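Local coordinates for protein vanadium-dependent haloperoxidase (Zobellia galactanivorans, PDB 4CIT) that binds vanadate and, as a bacterial vanadium-dependent iodoperoxidase, probably uses hydrogen peroxide to oxidise iodide, at residues R47-E50 with I51-H54; F307-T310 with L311-Y314; V377-T380 with E381-D385. All coordinates share one frame; numbering follows the deposited sequence.

Contact 1: residues R47-E50 with I51-H54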
ATOM      1  N   ARG A  47      -0.463   5.586 -13.570  1.00 13.12           N
ATOM      2  CA  ARG A  47       0.468   6.662 -13.800  1.00 12.17           C
ATOM      3  C   ARG A  47       1.134   7.070 -12.479  1.00 12.15           C
ATOM      4  O   ARG A  47       2.340   7.343 -12.424  1.00 11.69           O
ATOM      5  CB  ARG A  47      -0.233   7.863 -14.418  1.00 12.12           C
ATOM      6  CG  ARG A  47       0.634   9.074 -14.750  1.00 13.07           C
ATOM      7  CD  ARG A  47       1.852   8.779 -15.567  1.00 15.19           C
ATOM      8  NE  ARG A  47       1.527   8.204 -16.875  1.00 15.77           N
ATOM      9  CZ  ARG A  47       1.270   8.939 -17.971  1.00 18.71           C
ATOM     10  NH1 ARG A  47       1.328  10.275 -17.958  1.00 18.54           N
ATOM     11  NH2 ARG A  47       1.026   8.322 -19.119  1.00 21.83           N
ATOM     12  N   VAL A  48       0.362   7.185 -11.416  1.00 12.01           N
ATOM     13  CA  VAL A  48       0.956   7.615 -10.132  1.00 12.95           C
ATOM     14  C   VAL A  48       1.975   6.584  -9.648  1.00 13.61           C
ATOM     15  O   VAL A  48       3.014   6.957  -9.071  1.00 15.03           O
ATOM     16  CB  VAL A  48      -0.099   8.085  -9.107  1.00 14.58           C
ATOM     17  CG1 VAL A  48      -0.640   6.921  -8.440  1.00 15.64           C
ATOM     18  CG2 VAL A  48       0.534   9.091  -8.092  1.00 15.64           C
ATOM     19  N   THR A  49       1.674   5.343  -9.902  1.00 13.13           N
ATOM     20  CA  THR A  49       2.583   4.260  -9.608  1.00 15.48           C
ATOM     21  C   THR A  49       3.930   4.457 -10.303  1.00 16.39           C
ATOM     22  O   THR A  49       5.066   4.344  -9.675  1.00 17.30           O
ATOM     23  CB  THR A  49       1.943   2.871  -9.872  1.00 15.70           C
ATOM     24  OG1 THR A  49       0.845   2.665  -8.963  1.00 17.14           O
ATOM     25  CG2 THR A  49       2.894   1.783  -9.590  1.00 17.78           C
ATOM     26  N   GLU A  50       3.848   4.720 -11.577  1.00 15.12           N
ATOM     27  CA  GLU A  50       5.064   4.945 -12.385  1.00 17.34           C
ATOM     28  C   GLU A  50       5.852   6.160 -11.906  1.00 15.96           C
ATOM     29  O   GLU A  50       7.081   6.088 -11.739  1.00 17.02           O
ATOM     30  CB  GLU A  50       4.689   5.143 -13.847  1.00 19.80           C
ATOM     31  CG  GLU A  50       4.111   3.915 -14.484  1.00 25.64           C
ATOM     32  CD  GLU A  50       3.226   4.247 -15.710  1.00 33.63           C
ATOM     33  OE1 GLU A  50       3.176   5.416 -16.149  1.00 43.54           O
ATOM     34  OE2 GLU A  50       2.542   3.337 -16.233  1.00 44.19           O
ATOM     35  N   ILE A  51       5.144   7.223 -11.556  1.00 13.60           N
ATOM     36  CA  ILE A  51       5.789   8.425 -11.085  1.00 13.37           C
ATOM     37  C   ILE A  51       6.492   8.201  -9.741  1.00 15.21           C
ATOM     38  O   ILE A  51       7.587   8.724  -9.495  1.00 15.48           O
ATOM     39  CB  ILE A  51       4.800   9.590 -10.996  1.00 14.57           C
ATOM     40  CG1 ILE A  51       4.191   9.818 -12.405  1.00 16.04           C
ATOM     41  CG2 ILE A  51       5.469  10.829 -10.337  1.00 14.34           C
ATOM     42  CD1 ILE A  51       3.102  10.914 -12.394  1.00 16.86           C
ATOM     43  N   MET A  52       5.843   7.435  -8.864  0.80 15.53           N
ATOM     44  CA  MET A  52       6.416   7.038  -7.587  0.80 17.86           C
ATOM     45  C   MET A  52       7.761   6.380  -7.665  0.80 18.35           C
ATOM     46  O   MET A  52       8.645   6.693  -6.851  0.80 22.36           O
ATOM     47  CB  MET A  52       5.427   6.115  -6.808  0.80 18.03           C
ATOM     48  CG  MET A  52       4.464   6.939  -5.963  0.80 19.50           C
ATOM     49  SD  MET A  52       3.524   5.763  -4.860  0.80 24.69           S
ATOM     50  CE  MET A  52       3.150   4.433  -5.883  0.80 19.79           C
ATOM     51  N   ILE A  53       7.888   5.499  -8.624  1.00 18.54           N
ATOM     52  CA  ILE A  53       9.156   4.844  -8.935  1.00 23.89           C
ATOM     53  C   ILE A  53      10.171   5.891  -9.335  1.00 23.07           C
ATOM     54  O   ILE A  53      11.255   6.038  -8.714  1.00 21.26           O
ATOM     55  CB  ILE A  53       9.060   3.882 -10.078  1.00 27.08           C
ATOM     56  CG1 ILE A  53       8.069   2.752  -9.766  1.00 31.44           C
ATOM     57  CG2 ILE A  53      10.448   3.276 -10.353  1.00 32.77           C
ATOM     58  CD1 ILE A  53       7.820   1.879 -10.980  1.00 31.34           C
ATOM     59  N   HIS A  54       9.792   6.693 -10.322  1.00 18.91           N
ATOM     60  CA  HIS A  54      10.676   7.761 -10.755  1.00 20.48           C
ATOM     61  C   HIS A  54      11.148   8.718  -9.633  1.00 20.77           C
ATOM     62  O   HIS A  54      12.367   9.086  -9.588  1.00 16.60           O
ATOM     63  CB  HIS A  54      10.041   8.542 -11.945  1.00 20.34           C
ATOM     64  CG  HIS A  54      10.892   9.666 -12.386  1.00 23.74           C
ATOM     65  ND1 HIS A  54      12.047   9.474 -13.121  1.00 29.20           N
ATOM     66  CD2 HIS A  54      10.846  10.987 -12.096  1.00 27.28           C
ATOM     67  CE1 HIS A  54      12.628  10.638 -13.336  1.00 28.65           C
ATOM     68  NE2 HIS A  54      11.921  11.573 -12.729  1.00 28.55           N
TER

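Contact 2: residues F307-T310 with L311-Y314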
ATOM      1  N   PHE A 307     -17.814   1.150 -11.937  1.00 10.95           N
ATOM      2  CA  PHE A 307     -17.004   2.245 -11.421  1.00 10.53           C
ATOM      3  C   PHE A 307     -17.097   2.336  -9.915  1.00 10.89           C
ATOM      4  O   PHE A 307     -16.074   2.486  -9.202  1.00 10.25           O
ATOM      5  CB  PHE A 307     -17.444   3.558 -12.050  1.00 11.50           C
ATOM      6  CG  PHE A 307     -16.517   4.696 -11.715  1.00 11.80           C
ATOM      7  CD1 PHE A 307     -16.728   5.516 -10.566  1.00 12.62           C
ATOM      8  CD2 PHE A 307     -15.428   5.004 -12.536  1.00 12.07           C
ATOM      9  CE1 PHE A 307     -15.913   6.580 -10.292  1.00 11.64           C
ATOM     10  CE2 PHE A 307     -14.624   6.099 -12.269  1.00 12.61           C
ATOM     11  CZ  PHE A 307     -14.794   6.828 -11.108  1.00 11.35           C
ATOM     12  N   ALA A 308     -18.322   2.389  -9.379  1.00 12.40           N
ATOM     13  CA  ALA A 308     -18.536   2.524  -7.948  1.00 12.08           C
ATOM     14  C   ALA A 308     -18.019   1.362  -7.122  1.00 11.94           C
ATOM     15  O   ALA A 308     -17.403   1.615  -6.083  1.00 10.32           O
ATOM     16  CB  ALA A 308     -19.990   2.810  -7.597  1.00 13.01           C
ATOM     17  N   LYS A 309     -18.218   0.131  -7.578  1.00  9.71           N
ATOM     18  CA  LYS A 309     -17.750  -1.055  -6.860  1.00 10.49           C
ATOM     19  C   LYS A 309     -16.206  -1.095  -6.894  1.00 10.14           C
ATOM     20  O   LYS A 309     -15.574  -1.378  -5.900  1.00  9.89           O
ATOM     21  CB  LYS A 309     -18.312  -2.300  -7.474  1.00 10.94           C
ATOM     22  CG  LYS A 309     -17.805  -3.624  -6.938  1.00 12.67           C
ATOM     23  CD  LYS A 309     -18.090  -3.806  -5.510  1.00 16.29           C
ATOM     24  CE  LYS A 309     -17.746  -5.270  -5.105  1.00 20.12           C
ATOM     25  NZ  LYS A 309     -18.602  -6.322  -5.751  1.00 21.86           N
ATOM     26  N   THR A 310     -15.671  -0.759  -8.019  1.00 10.17           N
ATOM     27  CA  THR A 310     -14.171  -0.664  -8.150  1.00 11.26           C
ATOM     28  C   THR A 310     -13.612   0.326  -7.138  1.00 12.01           C
ATOM     29  O   THR A 310     -12.635   0.046  -6.436  1.00 11.40           O
ATOM     30  CB  THR A 310     -13.750  -0.284  -9.567  1.00 13.07           C
ATOM     31  OG1 THR A 310     -14.170  -1.297 -10.439  1.00 12.81           O
ATOM     32  CG2 THR A 310     -12.201  -0.138  -9.707  1.00 13.05           C
ATOM     33  N   LEU A 311     -14.163   1.549  -7.097  1.00 11.68           N
ATOM     34  CA  LEU A 311     -13.724   2.556  -6.129  1.00 12.88           C
ATOM     35  C   LEU A 311     -13.882   2.231  -4.720  1.00 12.48           C
ATOM     36  O   LEU A 311     -13.011   2.452  -3.914  1.00 12.43           O
ATOM     37  CB  LEU A 311     -14.386   3.868  -6.482  1.00 13.46           C
ATOM     38  CG  LEU A 311     -13.837   5.133  -5.991  1.00 16.58           C
ATOM     39  CD1 LEU A 311     -12.300   5.231  -6.087  1.00 14.61           C
ATOM     40  CD2 LEU A 311     -14.560   6.243  -6.777  1.00 16.15           C
ATOM     41  N   PHE A 312     -15.013   1.622  -4.361  1.00 11.49           N
ATOM     42  CA  PHE A 312     -15.217   1.041  -3.084  1.00 10.42           C
ATOM     43  C   PHE A 312     -14.089   0.095  -2.700  1.00  9.52           C
ATOM     44  O   PHE A 312     -13.524   0.226  -1.615  1.00 10.40           O
ATOM     45  CB  PHE A 312     -16.540   0.323  -3.142  1.00 11.66           C
ATOM     46  CG  PHE A 312     -16.817  -0.626  -2.038  1.00 11.37           C
ATOM     47  CD1 PHE A 312     -17.242  -0.205  -0.830  1.00 13.49           C
ATOM     48  CD2 PHE A 312     -16.785  -1.987  -2.288  1.00 13.08           C
ATOM     49  CE1 PHE A 312     -17.543  -1.128   0.184  1.00 14.00           C
ATOM     50  CE2 PHE A 312     -17.149  -2.896  -1.325  1.00 14.09           C
ATOM     51  CZ  PHE A 312     -17.476  -2.487  -0.074  1.00 14.01           C
ATOM     52  N   ALA A 313     -13.765  -0.811  -3.548  1.00  9.56           N
ATOM     53  CA  ALA A 313     -12.767  -1.749  -3.234  1.00  9.69           C
ATOM     54  C   ALA A 313     -11.353  -1.103  -3.048  1.00 10.38           C
ATOM     55  O   ALA A 313     -10.585  -1.395  -2.066  1.00  9.63           O
ATOM     56  CB  ALA A 313     -12.706  -2.823  -4.267  1.00 11.14           C
ATOM     57  N   TYR A 314     -11.005  -0.217  -4.002  1.00  9.52           N
ATOM     58  CA  TYR A 314      -9.714   0.437  -3.915  1.00  9.99           C
ATOM     59  C   TYR A 314      -9.598   1.327  -2.676  1.00  9.33           C
ATOM     60  O   TYR A 314      -8.538   1.456  -2.067  1.00  9.93           O
ATOM     61  CB  TYR A 314      -9.391   1.289  -5.145  1.00 10.30           C
ATOM     62  CG  TYR A 314      -9.327   0.599  -6.437  1.00 10.07           C
ATOM     63  CD1 TYR A 314      -9.366  -0.754  -6.546  1.00 11.13           C
ATOM     64  CD2 TYR A 314      -9.147   1.320  -7.589  1.00 11.03           C
ATOM     65  CE1 TYR A 314      -9.254  -1.376  -7.800  1.00 11.36           C
ATOM     66  CE2 TYR A 314      -9.000   0.724  -8.843  1.00 10.41           C
ATOM     67  CZ  TYR A 314      -9.104  -0.651  -8.929  1.00 11.91           C
ATOM     68  OH  TYR A 314      -9.088  -1.285 -10.166  1.00 11.79           O
TER

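Contact 3: residues V377-T380 with E381-D385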
ATOM      1  N   VAL A 377      -7.152  -9.385   3.954  1.00 10.95           N
ATOM      2  CA  VAL A 377      -8.409  -9.340   4.713  1.00 10.75           C
ATOM      3  C   VAL A 377      -9.450  -8.484   4.032  1.00 10.42           C
ATOM      4  O   VAL A 377     -10.598  -8.870   3.847  1.00 10.06           O
ATOM      5  CB  VAL A 377      -8.181  -8.903   6.169  1.00 11.94           C
ATOM      6  CG1 VAL A 377      -9.479  -8.522   6.824  1.00 13.93           C
ATOM      7  CG2 VAL A 377      -7.515 -10.042   6.929  1.00 14.52           C
ATOM      8  N   VAL A 378      -9.056  -7.282   3.624  1.00  9.78           N
ATOM      9  CA  VAL A 378      -9.974  -6.391   2.908  1.00  9.48           C
ATOM     10  C   VAL A 378     -10.447  -6.978   1.605  1.00  9.87           C
ATOM     11  O   VAL A 378     -11.666  -7.013   1.370  1.00 10.16           O
ATOM     12  CB  VAL A 378      -9.343  -4.975   2.650  1.00 10.70           C
ATOM     13  CG1 VAL A 378     -10.299  -4.126   1.818  1.00 11.07           C
ATOM     14  CG2 VAL A 378      -9.078  -4.330   3.979  1.00 11.72           C
ATOM     15  N   LEU A 379      -9.543  -7.527   0.786  1.00  8.34           N
ATOM     16  CA  LEU A 379      -9.958  -8.047  -0.509  1.00  9.45           C
ATOM     17  C   LEU A 379     -10.796  -9.309  -0.351  1.00  8.66           C
ATOM     18  O   LEU A 379     -11.703  -9.571  -1.156  1.00  8.78           O
ATOM     19  CB  LEU A 379      -8.722  -8.302  -1.421  1.00  9.63           C
ATOM     20  CG  LEU A 379      -8.022  -6.971  -1.790  1.00 11.29           C
ATOM     21  CD1 LEU A 379      -6.766  -7.297  -2.603  1.00 12.16           C
ATOM     22  CD2 LEU A 379      -8.837  -5.963  -2.549  1.00 11.18           C
ATOM     23  N   THR A 380     -10.451 -10.097   0.663  1.00  9.71           N
ATOM     24  CA  THR A 380     -11.291 -11.271   0.964  1.00  9.80           C
ATOM     25  C   THR A 380     -12.716 -10.844   1.341  1.00 10.47           C
ATOM     26  O   THR A 380     -13.697 -11.444   0.927  1.00 10.93           O
ATOM     27  CB  THR A 380     -10.663 -12.118   2.010  1.00 10.71           C
ATOM     28  OG1 THR A 380      -9.345 -12.491   1.543  1.00 10.83           O
ATOM     29  CG2 THR A 380     -11.545 -13.376   2.327  1.00 12.34           C
ATOM     30  N   GLU A 381     -12.845  -9.788   2.103  1.00 10.16           N
ATOM     31  CA  GLU A 381     -14.136  -9.292   2.514  1.00 11.91           C
ATOM     32  C   GLU A 381     -14.887  -8.719   1.313  1.00 12.63           C
ATOM     33  O   GLU A 381     -16.084  -8.980   1.188  1.00 14.75           O
ATOM     34  CB  GLU A 381     -14.044  -8.208   3.555  1.00 14.78           C
ATOM     35  CG  GLU A 381     -15.407  -7.742   4.135  1.00 20.07           C
ATOM     36  CD  GLU A 381     -16.178  -6.683   3.321  1.00 29.00           C
ATOM     37  OE1 GLU A 381     -15.576  -5.684   2.841  1.00 23.65           O
ATOM     38  OE2 GLU A 381     -17.446  -6.869   3.146  1.00 38.61           O
ATOM     39  N   VAL A 382     -14.210  -8.029   0.423  1.00 10.06           N
ATOM     40  CA  VAL A 382     -14.905  -7.434  -0.761  1.00 10.12           C
ATOM     41  C   VAL A 382     -15.247  -8.419  -1.843  1.00 10.53           C
ATOM     42  O   VAL A 382     -16.426  -8.411  -2.346  1.00 10.83           O
ATOM     43  CB  VAL A 382     -14.079  -6.243  -1.333  1.00 10.64           C
ATOM     44  CG1 VAL A 382     -14.584  -5.735  -2.688  1.00 10.91           C
ATOM     45  CG2 VAL A 382     -13.973  -5.182  -0.331  1.00 11.68           C
ATOM     46  N   PHE A 383     -14.307  -9.286  -2.228  1.00 10.21           N
ATOM     47  CA  PHE A 383     -14.389 -10.134  -3.395  1.00 10.80           C
ATOM     48  C   PHE A 383     -14.554 -11.626  -3.083  1.00 11.81           C
ATOM     49  O   PHE A 383     -14.892 -12.411  -3.963  1.00 13.49           O
ATOM     50  CB  PHE A 383     -13.184  -9.974  -4.281  1.00 10.84           C
ATOM     51  CG  PHE A 383     -13.048  -8.630  -4.897  1.00 11.07           C
ATOM     52  CD1 PHE A 383     -13.961  -8.226  -5.870  1.00 12.03           C
ATOM     53  CD2 PHE A 383     -12.018  -7.789  -4.535  1.00 11.44           C
ATOM     54  CE1 PHE A 383     -13.807  -6.987  -6.530  1.00 12.59           C
ATOM     55  CE2 PHE A 383     -11.924  -6.507  -5.130  1.00 11.18           C
ATOM     56  CZ  PHE A 383     -12.795  -6.164  -6.150  1.00 10.95           C
ATOM     57  N   GLY A 384     -14.330 -11.986  -1.833  1.00 11.63           N
ATOM     58  CA  GLY A 384     -14.614 -13.354  -1.331  1.00 12.43           C
ATOM     59  C   GLY A 384     -13.312 -14.140  -1.144  1.00 11.88           C
ATOM     60  O   GLY A 384     -12.216 -13.702  -1.553  1.00 11.51           O
ATOM     61  N   ASP A 385     -13.442 -15.240  -0.396  1.00 11.27           N
ATOM     62  CA  ASP A 385     -12.370 -16.236  -0.191  1.00 13.36           C
ATOM     63  C   ASP A 385     -12.328 -17.108  -1.343  1.00 12.75           C
ATOM     64  O   ASP A 385     -13.237 -17.135  -2.146  1.00 15.69           O
ATOM     65  CB  ASP A 385     -12.553 -17.026   1.138  1.00 14.40           C
ATOM     66  CG  ASP A 385     -11.218 -17.714   1.644  1.00 18.77           C
ATOM     67  OD1 ASP A 385     -10.089 -17.410   1.159  1.00 16.88           O
ATOM     68  OD2 ASP A 385     -11.361 -18.574   2.557  1.00 20.52           O
TER
HETATM   69  O   HOH W   1      -8.529 -15.142   0.753  1.00 11.42           O

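Contact 1: residues R47-E50 with I51-H54
Arg47 O receives the amide of Ile51 at 2.9 Å from Ile51 N, one rung of the i to i+4 ladder of an alpha-helix, and the same carbonyl oxygen is brushed by the isoleucine side chain. The first torsion of Ile51 (chi1 -58°) sets CG1 beside its own backbone nitrogen, which brings CG1 to 3.1 Å from Arg47 O, a snug fit. Beyond it, the extended branch carries CD1 back along the helix until it lies 3.9 Å from Arg47 CG, the two side chains passing at a slant. Arg47 then bends twice, at chi2 and chi3, and turns its NE to Glu50 OE1 at 3.3 Å, a salt bridge whose hydrogen bond is weak; the far end of the guanidinium finds a second partner, NH1 bonding to Arg129 O. Partners three and four residues apart share a face, and so an amphipathic helix sorts its surfaces: in helix 38-55, Val48, Ile51 and Met52 are buried, while Glu50 and His54 stay exposed. Val48 and Met52 lean on helix 59-80, whereas Arg47 and Ile51 meet helix 128-144. Shortening Ile51 to an alanine is likely to open a gap against Met130 and Ile124 and to leave the arginine methylenes without the apolar tip they rest on. Further along, Ile53 repeats the pattern more gently, its CG1 lying 3.4 Å from Thr49 O. Thr49 turns its hydroxyl back up the helix, where OG1 bonds to Ile45 O. His54 N reaches Glu50 O over 3.1 Å in a nearly straight bond, at 174°.

Contact 2: residues F307-T310 with L311-Y314
Thr310 and Tyr314 are joined first through the backbone, Tyr314 N giving its hydrogen to Thr310 O at 2.9 Å. Phe312 N makes an equally short bond, 2.9 Å to Ala308 O, and Leu311 and Ala313 complete the ladder with Phe307 and Lys309. The threonine hydroxyl is occupied elsewhere, OG1 bonding to Asp306 O and to Arg301 NH2, while Tyr314 OH is held by Asp42 OD1 and more weakly by Arg301 NH1. With the hydroxyl kept beside the backbone nitrogen (chi1 -63°), the methyl of Thr310 is left to meet the phenol. This CG2 stands over one face of the Tyr314 ring, 3.6 Å from its centroid and displaced toward the rim, a CH-pi contact. It is tight there, CG2 coming within 3.2 Å of Tyr314 CZ. The tyrosine runs alongside the threonine because its CG lies beside its own backbone nitrogen, and the bonds at the hydroxyl help to fix how the ring sits. Thr310 O also looks toward the ring root, 3.4 Å from Tyr314 CG.

Elsewhere the packing is looser. Phe307 and Leu311 lie side by side, with CE1 of the phenylalanine 3.8 Å from CD2 of the leucine. On another face the aliphatic part of Lys309 slants across Phe312, its CD 3.9 Å from Phe312 CD2, while Lys309 O sits in the plane of that ring at its edge. These are the opening two turns of helix 307-335, packed among helices 38-55, 59-80 and 288-302 within the helical bundle characteristic of the PAP2 and vanadium haloperoxidase family.

Contact 3: residues V377-T380 with E381-D385
Here the last turns of helix 367-383 give way to loop, a local contact at a helix C-terminus in which backbone bonds, apolar packing and one water act together. Helical bonding persists to Phe383, whose N lies 2.8 Å from Leu379 O. The following bond, from Gly384 N to Thr380 O at 2.9 Å, is already bent and weak. Gly384 leaves the helix with a positive phi of 105°, and at its backbone angles a beta carbon would be pressed against the carbonyl oxygen of Phe383, which explains the glycine.

The chain then brings Asp385 back beside Thr380. The threonine methyl CG2 lies 4.0 Å from Asp385 CB, and a water spans the polar ends, donating to Thr380 OG1 at 2.9 Å and to Asp385 OD1 at 2.8 Å. Thr380 OG1 is also tied up the helix to Ser376 O, its place beside the backbone nitrogen (chi1 -57°) letting it serve both.

On the inward side Leu379 and Phe383 run side by side, with CD2 of the leucine 4.1 Å from CE2 of the ring. Val382 CG1 sits over the centre of one face of that ring. Glu381, bent at chi2, carries OE1 to a salt bridge with Lys316. Around the helix end, Val378 and Val382 lie on helix 307-335, Leu379 and Phe383 on helix 288-302, Thr380 joins both of the latter residues against Phe407 of helix 407-420, and Asp385 meets Ser406, in the loop just before helix 407-420.

How the contacts relate
Contacts 2 and 3 form one packed region: their centres are 13 Å apart, and Ala313 CB lies 3.8 Å from Phe383 CZ, with Lys309 and Phe312 also meeting Val382. Contact 1 stands apart, its centre 21 Å from that of contact 2 and 26 Å from that of contact 3, across the chain's centre from the latter. Yet helix 38-55, which carries contact 1, also sends Leu41 and Asp42 to Tyr314. None of the three contacts contains a vanadate ligand: Lys332 is near the far end of helix 307-335, and Gly367 and His368 begin helix 367-383. Contact 2 instead lies near the sodium ion, about 9 Å from the side chain of Ala308.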